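Local coordinates for protein phytoene synthase (PDB 5IYS) that probably joins two farnesyl diphosphate molecules head to head into dehydrosqualene, binding magnesium and a farnesyl thiodiphosphate inhibitor in an all-helical pocket, at residues K25-K28 with S29-L32; A245-I248 with Y249-Q252. All coordinates share one frame; numbering follows the deposited sequence.

Contact 1: residues K25-K28 with S29-L32. With FPS (S-[(2E,6E)-3,7,11-trimethyldodeca-2,6,10-trienyl] trihydrogen thiodiphosphate), chain G.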
ATOM      1  N   LYS A  25       7.908  10.562   8.031  1.00 24.57           N
ATOM      2  CA  LYS A  25       8.443  11.409   6.968  1.00 28.04           C
ATOM      3  C   LYS A  25       7.939  11.048   5.568  1.00 29.19           C
ATOM      4  O   LYS A  25       7.869  11.905   4.691  1.00 29.07           O
ATOM      5  CB  LYS A  25       9.973  11.347   6.968  1.00 32.38           C
ATOM      6  CG  LYS A  25      10.628  11.764   8.287  1.00 35.70           C
ATOM      7  CD  LYS A  25      10.691  13.281   8.523  1.00 47.73           C
ATOM      8  CE  LYS A  25      11.265  13.589   9.915  1.00 47.74           C
ATOM      9  NZ  LYS A  25      11.049  14.995  10.378  1.00 45.49           N
ATOM     10  N   ASN A  26       7.585   9.783   5.354  1.00 25.26           N
ATOM     11  CA  ASN A  26       7.221   9.325   4.026  1.00 26.70           C
ATOM     12  C   ASN A  26       5.734   9.153   3.744  1.00 24.77           C
ATOM     13  O   ASN A  26       5.344   9.165   2.578  1.00 25.35           O
ATOM     14  CB  ASN A  26       7.916   8.007   3.686  1.00 26.85           C
ATOM     15  CG  ASN A  26       9.386   8.189   3.409  1.00 32.83           C
ATOM     16  OD1 ASN A  26       9.751   8.656   2.330  1.00 31.34           O
ATOM     17  ND2 ASN A  26      10.225   7.952   4.424  1.00 26.67           N
ATOM     18  N   SER A  27       4.942   8.845   4.768  1.00 23.40           N
ATOM     19  CA  SER A  27       3.491   8.661   4.580  1.00 24.70           C
ATOM     20  C   SER A  27       2.658   9.301   5.684  1.00 26.01           C
ATOM     21  O   SER A  27       2.279   8.639   6.653  1.00 26.00           O
ATOM     22  CB  SER A  27       3.097   7.188   4.461  1.00 26.89           C
ATOM     23  OG  SER A  27       1.670   7.098   4.273  1.00 27.76           O
ATOM     24  N   LYS A  28       2.347  10.583   5.535  1.00 27.78           N
ATOM     25  CA  LYS A  28       1.636  11.301   6.587  1.00 29.93           C
ATOM     26  C   LYS A  28       0.288  10.622   6.806  1.00 27.52           C
ATOM     27  O   LYS A  28      -0.151  10.529   7.949  1.00 26.37           O
ATOM     28  CB  LYS A  28       1.412  12.771   6.214  1.00 32.48           C
ATOM     29  CG  LYS A  28       2.696  13.591   6.216  1.00 38.33           C
ATOM     30  CD  LYS A  28       2.413  15.023   6.659  1.00 49.04           C
ATOM     31  CE  LYS A  28       2.179  15.960   5.474  1.00 54.34           C
ATOM     32  NZ  LYS A  28       1.255  15.403   4.432  1.00 53.63           N
ATOM     33  N   SER A  29      -0.302  10.130   5.717  1.00 25.35           N
ATOM     34  CA  SER A  29      -1.568   9.382   5.749  1.00 28.20           C
ATOM     35  C   SER A  29      -1.533   8.106   6.586  1.00 22.96           C
ATOM     36  O   SER A  29      -2.399   7.882   7.416  1.00 23.38           O
ATOM     37  CB  SER A  29      -2.017   8.983   4.344  1.00 27.83           C
ATOM     38  OG  SER A  29      -2.515  10.091   3.602  1.00 40.75           O
ATOM     39  N   PHE A  30      -0.606   7.210   6.276  1.00 20.38           N
ATOM     40  CA  PHE A  30      -0.563   5.922   6.973  1.00 18.42           C
ATOM     41  C   PHE A  30      -0.045   6.109   8.389  1.00 18.09           C
ATOM     42  O   PHE A  30      -0.440   5.391   9.292  1.00 16.10           O
ATOM     43  CB  PHE A  30       0.285   4.925   6.175  1.00 17.94           C
ATOM     44  CG  PHE A  30      -0.421   4.362   4.964  1.00 23.72           C
ATOM     45  CD1 PHE A  30      -1.759   4.012   5.024  1.00 27.65           C
ATOM     46  CD2 PHE A  30       0.259   4.150   3.775  1.00 30.79           C
ATOM     47  CE1 PHE A  30      -2.414   3.491   3.897  1.00 29.39           C
ATOM     48  CE2 PHE A  30      -0.374   3.599   2.659  1.00 30.94           C
ATOM     49  CZ  PHE A  30      -1.721   3.273   2.720  1.00 28.95           C
ATOM     50  N   TYR A  31       0.813   7.104   8.610  1.00 16.90           N
ATOM     51  CA  TYR A  31       1.232   7.413   9.970  1.00 18.35           C
ATOM     52  C   TYR A  31       0.053   7.879  10.797  1.00 16.69           C
ATOM     53  O   TYR A  31      -0.123   7.411  11.909  1.00 18.51           O
ATOM     54  CB  TYR A  31       2.327   8.513  10.017  1.00 17.35           C
ATOM     55  CG  TYR A  31       2.849   8.777  11.409  1.00 21.50           C
ATOM     56  CD1 TYR A  31       3.261   7.732  12.227  1.00 21.92           C
ATOM     57  CD2 TYR A  31       3.084  10.081  11.858  1.00 26.00           C
ATOM     58  CE1 TYR A  31       3.733   7.948  13.500  1.00 22.45           C
ATOM     59  CE2 TYR A  31       3.603  10.312  13.127  1.00 27.42           C
ATOM     60  CZ  TYR A  31       3.954   9.246  13.929  1.00 29.72           C
ATOM     61  OH  TYR A  31       4.469   9.472  15.192  1.00 32.11           O
ATOM     62  N   LEU A  32      -0.746   8.805  10.264  1.00 17.29           N
ATOM     63  CA  LEU A  32      -1.925   9.282  10.997  1.00 15.53           C
ATOM     64  C   LEU A  32      -2.898   8.120  11.244  1.00 18.33           C
ATOM     65  O   LEU A  32      -3.321   7.880  12.383  1.00 18.91           O
ATOM     66  CB  LEU A  32      -2.649  10.328  10.151  1.00 19.06           C
ATOM     67  CG  LEU A  32      -3.969  10.839  10.750  1.00 23.91           C
ATOM     68  CD1 LEU A  32      -3.661  11.366  12.146  1.00 29.79           C
ATOM     69  CD2 LEU A  32      -4.508  11.958   9.859  1.00 30.45           C
TER
HETATM   70  C1  FPS G 506       1.076   3.577  -0.654  1.00 41.38           C
HETATM   71  S1  FPS G 506       2.569   3.668   0.261  1.00 41.48           S
HETATM   72  C2  FPS G 506       0.565   2.190  -0.308  1.00 37.31           C
HETATM   73  C3  FPS G 506      -0.095   1.387  -1.161  1.00 38.26           C
HETATM   74  C4  FPS G 506      -0.409   1.840  -2.556  1.00 34.47           C
HETATM   75  C5  FPS G 506      -0.573   0.013  -0.734  1.00 33.77           C
HETATM   76  C6  FPS G 506      -0.228  -0.376   0.703  1.00 33.25           C
HETATM   77  C7  FPS G 506      -1.084  -1.562   1.099  1.00 23.11           C
HETATM   78  C8  FPS G 506      -1.574  -1.711   2.343  1.00 23.82           C
HETATM   79  C10 FPS G 506      -2.309  -2.997   2.650  1.00 18.71           C
HETATM   80  C9  FPS G 506      -1.361  -0.697   3.442  1.00 24.60           C
HETATM   81  C11 FPS G 506      -3.704  -2.663   3.184  1.00 20.62           C
HETATM   82  C12 FPS G 506      -4.410  -3.916   3.675  1.00 17.93           C
HETATM   83  C13 FPS G 506      -4.406  -4.351   4.956  1.00 20.11           C
HETATM   84  C14 FPS G 506      -5.172  -5.593   5.328  1.00 20.31           C
HETATM   85  C15 FPS G 506      -3.679  -3.610   6.049  1.00 23.53           C
HETATM   86  PA  FPS G 506       3.174   5.623   0.535  1.00 39.78           P
HETATM   87  O1A FPS G 506       3.984   5.766   1.747  1.00 38.97           O
HETATM   88  O2A FPS G 506       4.187   5.807  -0.713  1.00 46.92           O
HETATM   89  O3A FPS G 506       2.042   6.733   0.349  1.00 46.79           O
HETATM   90  PB  FPS G 506       1.807   7.254  -1.172  1.00 43.56           P
HETATM   91  O1B FPS G 506       2.598   8.507  -1.431  1.00 45.94           O
HETATM   92  O2B FPS G 506       0.305   7.395  -1.256  1.00 39.85           O
HETATM   93  O3B FPS G 506       2.243   6.265  -2.230  1.00 50.92           O
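S27 caps the helix that carries F30: its OG accepts the amide hydrogen of F30 N at 3.0 Å, with an N-H...O angle of 158°, the mark of a serine N-cap. Starting from CB, the S27 side chain first meets the ligand, since CB lies 3.2 Å from FPS O1A on the thiodiphosphate. S27 OG stands anti to the backbone N (chi1 -180°), a setting that carries it to the start of helix 28-34. There S27 OG also lies 3.2 Å from F30 CB and approaches the ring obliquely near CD2. Further along, the F30 ring turns an edge to the ligand, with CE2 3.4 Å from FPS C2 and FPS C1 in the ring plane. The first turn is closed through the backbone, Y31 N bonding to S27 O at 2.9 Å and L32 N to K28 O. S27 is thus the one non-helical residue between helices 13-26 and 28-34; it caps the second and lies against the thiodiphosphate. Around this junction, Y49 of helix 39-60 touches S27, I23 of helix 13-26 and A245 of helix 236-258 pack on F30, and K275 of helix 272-287 reaches S29 and L32.

Contact 2: residues A245-I248 with Y249-Q252. With FPS (S-[(2E,6E)-3,7,11-trimethyldodeca-2,6,10-trienyl] trihydrogen thiodiphosphate), chain G.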
ATOM      1  N   ALA A 245      -7.098   4.133   7.433  1.00 15.70           N
ATOM      2  CA  ALA A 245      -6.156   4.019   6.324  1.00 14.50           C
ATOM      3  C   ALA A 245      -6.910   3.848   5.001  1.00 15.57           C
ATOM      4  O   ALA A 245      -6.579   4.489   3.994  1.00 15.75           O
ATOM      5  CB  ALA A 245      -5.164   2.879   6.542  1.00 14.04           C
ATOM      6  N   ALA A 246      -7.916   2.971   4.996  1.00 14.09           N
ATOM      7  CA  ALA A 246      -8.694   2.727   3.804  1.00 16.58           C
ATOM      8  C   ALA A 246      -9.409   4.012   3.329  1.00 16.45           C
ATOM      9  O   ALA A 246      -9.425   4.280   2.131  1.00 14.81           O
ATOM     10  CB  ALA A 246      -9.708   1.559   4.057  1.00 16.22           C
ATOM     11  N   PHE A 247     -10.153   4.679   4.226  1.00 13.62           N
ATOM     12  CA  PHE A 247     -10.963   5.837   3.825  1.00 16.71           C
ATOM     13  C   PHE A 247     -10.073   6.991   3.369  1.00 16.96           C
ATOM     14  O   PHE A 247     -10.335   7.640   2.340  1.00 17.12           O
ATOM     15  CB  PHE A 247     -11.821   6.329   4.992  1.00 15.95           C
ATOM     16  CG  PHE A 247     -13.155   5.628   5.129  1.00 18.49           C
ATOM     17  CD1 PHE A 247     -13.222   4.264   5.344  1.00 19.51           C
ATOM     18  CD2 PHE A 247     -14.315   6.385   5.304  1.00 23.80           C
ATOM     19  CE1 PHE A 247     -14.463   3.622   5.585  1.00 19.79           C
ATOM     20  CE2 PHE A 247     -15.536   5.777   5.573  1.00 28.17           C
ATOM     21  CZ  PHE A 247     -15.612   4.387   5.693  1.00 23.73           C
ATOM     22  N   ILE A 248      -8.982   7.210   4.092  1.00 14.93           N
ATOM     23  CA  ILE A 248      -8.050   8.259   3.654  1.00 16.10           C
ATOM     24  C   ILE A 248      -7.473   7.958   2.269  1.00 15.81           C
ATOM     25  O   ILE A 248      -7.380   8.859   1.430  1.00 16.42           O
ATOM     26  CB  ILE A 248      -6.976   8.551   4.721  1.00 16.09           C
ATOM     27  CG1 ILE A 248      -7.666   9.233   5.906  1.00 16.10           C
ATOM     28  CG2 ILE A 248      -5.826   9.429   4.207  1.00 15.87           C
ATOM     29  CD1 ILE A 248      -6.936   9.050   7.237  1.00 17.52           C
ATOM     30  N   TYR A 249      -7.020   6.723   2.039  1.00 15.80           N
ATOM     31  CA  TYR A 249      -6.430   6.421   0.743  1.00 17.11           C
ATOM     32  C   TYR A 249      -7.480   6.534  -0.380  1.00 15.17           C
ATOM     33  O   TYR A 249      -7.201   7.133  -1.419  1.00 15.84           O
ATOM     34  CB  TYR A 249      -5.716   5.064   0.741  1.00 12.57           C
ATOM     35  CG  TYR A 249      -4.478   5.114  -0.110  1.00 18.66           C
ATOM     36  CD1 TYR A 249      -3.346   5.789   0.328  1.00 19.92           C
ATOM     37  CD2 TYR A 249      -4.486   4.592  -1.395  1.00 18.81           C
ATOM     38  CE1 TYR A 249      -2.204   5.829  -0.436  1.00 21.15           C
ATOM     39  CE2 TYR A 249      -3.345   4.627  -2.193  1.00 19.45           C
ATOM     40  CZ  TYR A 249      -2.225   5.265  -1.708  1.00 22.11           C
ATOM     41  OH  TYR A 249      -1.110   5.343  -2.487  1.00 22.33           O
ATOM     42  N   ARG A 250      -8.693   6.049  -0.123  1.00 16.90           N
ATOM     43  CA  ARG A 250      -9.762   6.015  -1.129  1.00 18.34           C
ATOM     44  C   ARG A 250     -10.176   7.418  -1.559  1.00 20.10           C
ATOM     45  O   ARG A 250     -10.633   7.638  -2.685  1.00 16.69           O
ATOM     46  CB  ARG A 250     -11.014   5.324  -0.567  1.00 17.73           C
ATOM     47  CG  ARG A 250     -12.173   5.306  -1.560  1.00 20.86           C
ATOM     48  CD  ARG A 250     -13.316   4.424  -1.038  1.00 21.80           C
ATOM     49  NE  ARG A 250     -13.845   5.014   0.190  1.00 22.74           N
ATOM     50  CZ  ARG A 250     -14.845   4.495   0.893  1.00 28.27           C
ATOM     51  NH1 ARG A 250     -15.395   3.353   0.494  1.00 23.35           N
ATOM     52  NH2 ARG A 250     -15.234   5.071   2.029  1.00 21.06           N
ATOM     53  N   GLU A 251     -10.165   8.323  -0.587  1.00 18.60           N
ATOM     54  CA  GLU A 251     -10.465   9.740  -0.825  1.00 20.78           C
ATOM     55  C   GLU A 251      -9.678  10.378  -1.956  1.00 20.85           C
ATOM     56  O   GLU A 251     -10.181  11.275  -2.646  1.00 20.27           O
ATOM     57  CB  GLU A 251     -10.267  10.532   0.485  1.00 20.19           C
ATOM     58  CG  GLU A 251     -10.489  12.037   0.319  1.00 23.31           C
ATOM     59  CD  GLU A 251     -11.953  12.426   0.195  1.00 33.24           C
ATOM     60  OE1 GLU A 251     -12.839  11.562   0.375  1.00 27.61           O
ATOM     61  OE2 GLU A 251     -12.218  13.605  -0.140  1.00 31.96           O
ATOM     62  N   GLN A 252      -8.485   9.863  -2.243  1.00 21.14           N
ATOM     63  CA  GLN A 252      -7.740  10.403  -3.375  1.00 21.44           C
ATOM     64  C   GLN A 252      -8.408  10.239  -4.732  1.00 22.44           C
ATOM     65  O   GLN A 252      -8.113  11.004  -5.659  1.00 23.13           O
ATOM     66  CB  GLN A 252      -6.316   9.850  -3.433  1.00 21.45           C
ATOM     67  CG  GLN A 252      -5.596  10.054  -2.099  1.00 21.07           C
ATOM     68  CD  GLN A 252      -4.257   9.371  -2.077  1.00 28.71           C
ATOM     69  OE1 GLN A 252      -3.221  10.008  -2.281  1.00 24.39           O
ATOM     70  NE2 GLN A 252      -4.283   8.048  -2.009  1.00 21.51           N
TER
HETATM   71  C1  FPS G 506       1.076   3.577  -0.654  1.00 41.38           C
HETATM   72  S1  FPS G 506       2.569   3.668   0.261  1.00 41.48           S
HETATM   73  C2  FPS G 506       0.565   2.190  -0.308  1.00 37.31           C
HETATM   74  C3  FPS G 506      -0.095   1.387  -1.161  1.00 38.26           C
HETATM   75  C4  FPS G 506      -0.409   1.840  -2.556  1.00 34.47           C
HETATM   76  C5  FPS G 506      -0.573   0.013  -0.734  1.00 33.77           C
HETATM   77  C6  FPS G 506      -0.228  -0.376   0.703  1.00 33.25           C
HETATM   78  C7  FPS G 506      -1.084  -1.562   1.099  1.00 23.11           C
HETATM   79  C8  FPS G 506      -1.574  -1.711   2.343  1.00 23.82           C
HETATM   80  C10 FPS G 506      -2.309  -2.997   2.650  1.00 18.71           C
HETATM   81  C9  FPS G 506      -1.361  -0.697   3.442  1.00 24.60           C
HETATM   82  C11 FPS G 506      -3.704  -2.663   3.184  1.00 20.62           C
HETATM   83  C12 FPS G 506      -4.410  -3.916   3.675  1.00 17.93           C
HETATM   84  C13 FPS G 506      -4.406  -4.351   4.956  1.00 20.11           C
HETATM   85  C14 FPS G 506      -5.172  -5.593   5.328  1.00 20.31           C
HETATM   86  C15 FPS G 506      -3.679  -3.610   6.049  1.00 23.53           C
HETATM   87  PA  FPS G 506       3.174   5.623   0.535  1.00 39.78           P
HETATM   88  O1A FPS G 506       3.984   5.766   1.747  1.00 38.97           O
HETATM   89  O2A FPS G 506       4.187   5.807  -0.713  1.00 46.92           O
HETATM   90  O3A FPS G 506       2.042   6.733   0.349  1.00 46.79           O
HETATM   91  PB  FPS G 506       1.807   7.254  -1.172  1.00 43.56           P
HETATM   92  O1B FPS G 506       2.598   8.507  -1.431  1.00 45.94           O
HETATM   93  O2B FPS G 506       0.305   7.395  -1.256  1.00 39.85           O
HETATM   94  O3B FPS G 506       2.243   6.265  -2.230  1.00 50.92           O
HETATM   95  O   HOH W   1     -13.149   7.484   1.547  1.00 18.22           O
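The backbone is helical, with i to i+4 bonds from Y249 N to A245 O, R250 N to A246 O and E251 N to F247 O, each 3.0 Å long; at Q252 N the bond shifts to i to i+3, on Y249 O. On one flank F247 and R250 run side by side in a cation-pi pair: R250 CZ lies 4.6 Å from the centre of the F247 ring and 4° off its normal, while R250 NH2 sits over the middle of the face. The guanidinium is tilted 55° to the ring, so an amino end rather than the flat group meets the face. A bend at chi3 (64°) folds the arginine back, and one water helps fix it, accepting from R250 NE and donating to F247 O, both at 2.9 Å. On another flank Y249 OH donates to FPS O2B at 2.8 Å and also bonds to N169 ND2, of the second magnesium site; FPS O2B lies at the edge of the Y249 ring, near its plane. Q252 NE2 sits over the centre of one Y249 face and bonds to Y249 O at 3.1 Å, on a carbonyl lone pair; Q252 OE1 accepts from R172, which also binds FPS. Helix 236-258 is hemmed in by helix 155-172, whose M165 and T168 touch Y249, by helix 272-287, whose L278 and V282 pack on F247, and by helix 28-34, where A33 and F34 meet A245.

In the fold
Contact 1 comes early in the chain, at the junction of helices 13-26 and 28-34; contact 2 follows more than two hundred residues later, within helix 236-258. Their centres are nevertheless about 12 Å apart, and they touch directly: F30 CZ is 3.8 Å from Y249 CD1, the two rings being nearly parallel (about 5° between planes), and S29 OG packs 3.4 Å from I248 CG2. Both belong to the squalene/phytoene synthase domain and meet the same FPS molecule. Helices distant in sequence thus form adjoining parts of one wall of the pocket, as expected of an all-helical terpenoid synthase fold, beside N169 of the second magnesium site, whose side chain is about 3 Å from that of Y249.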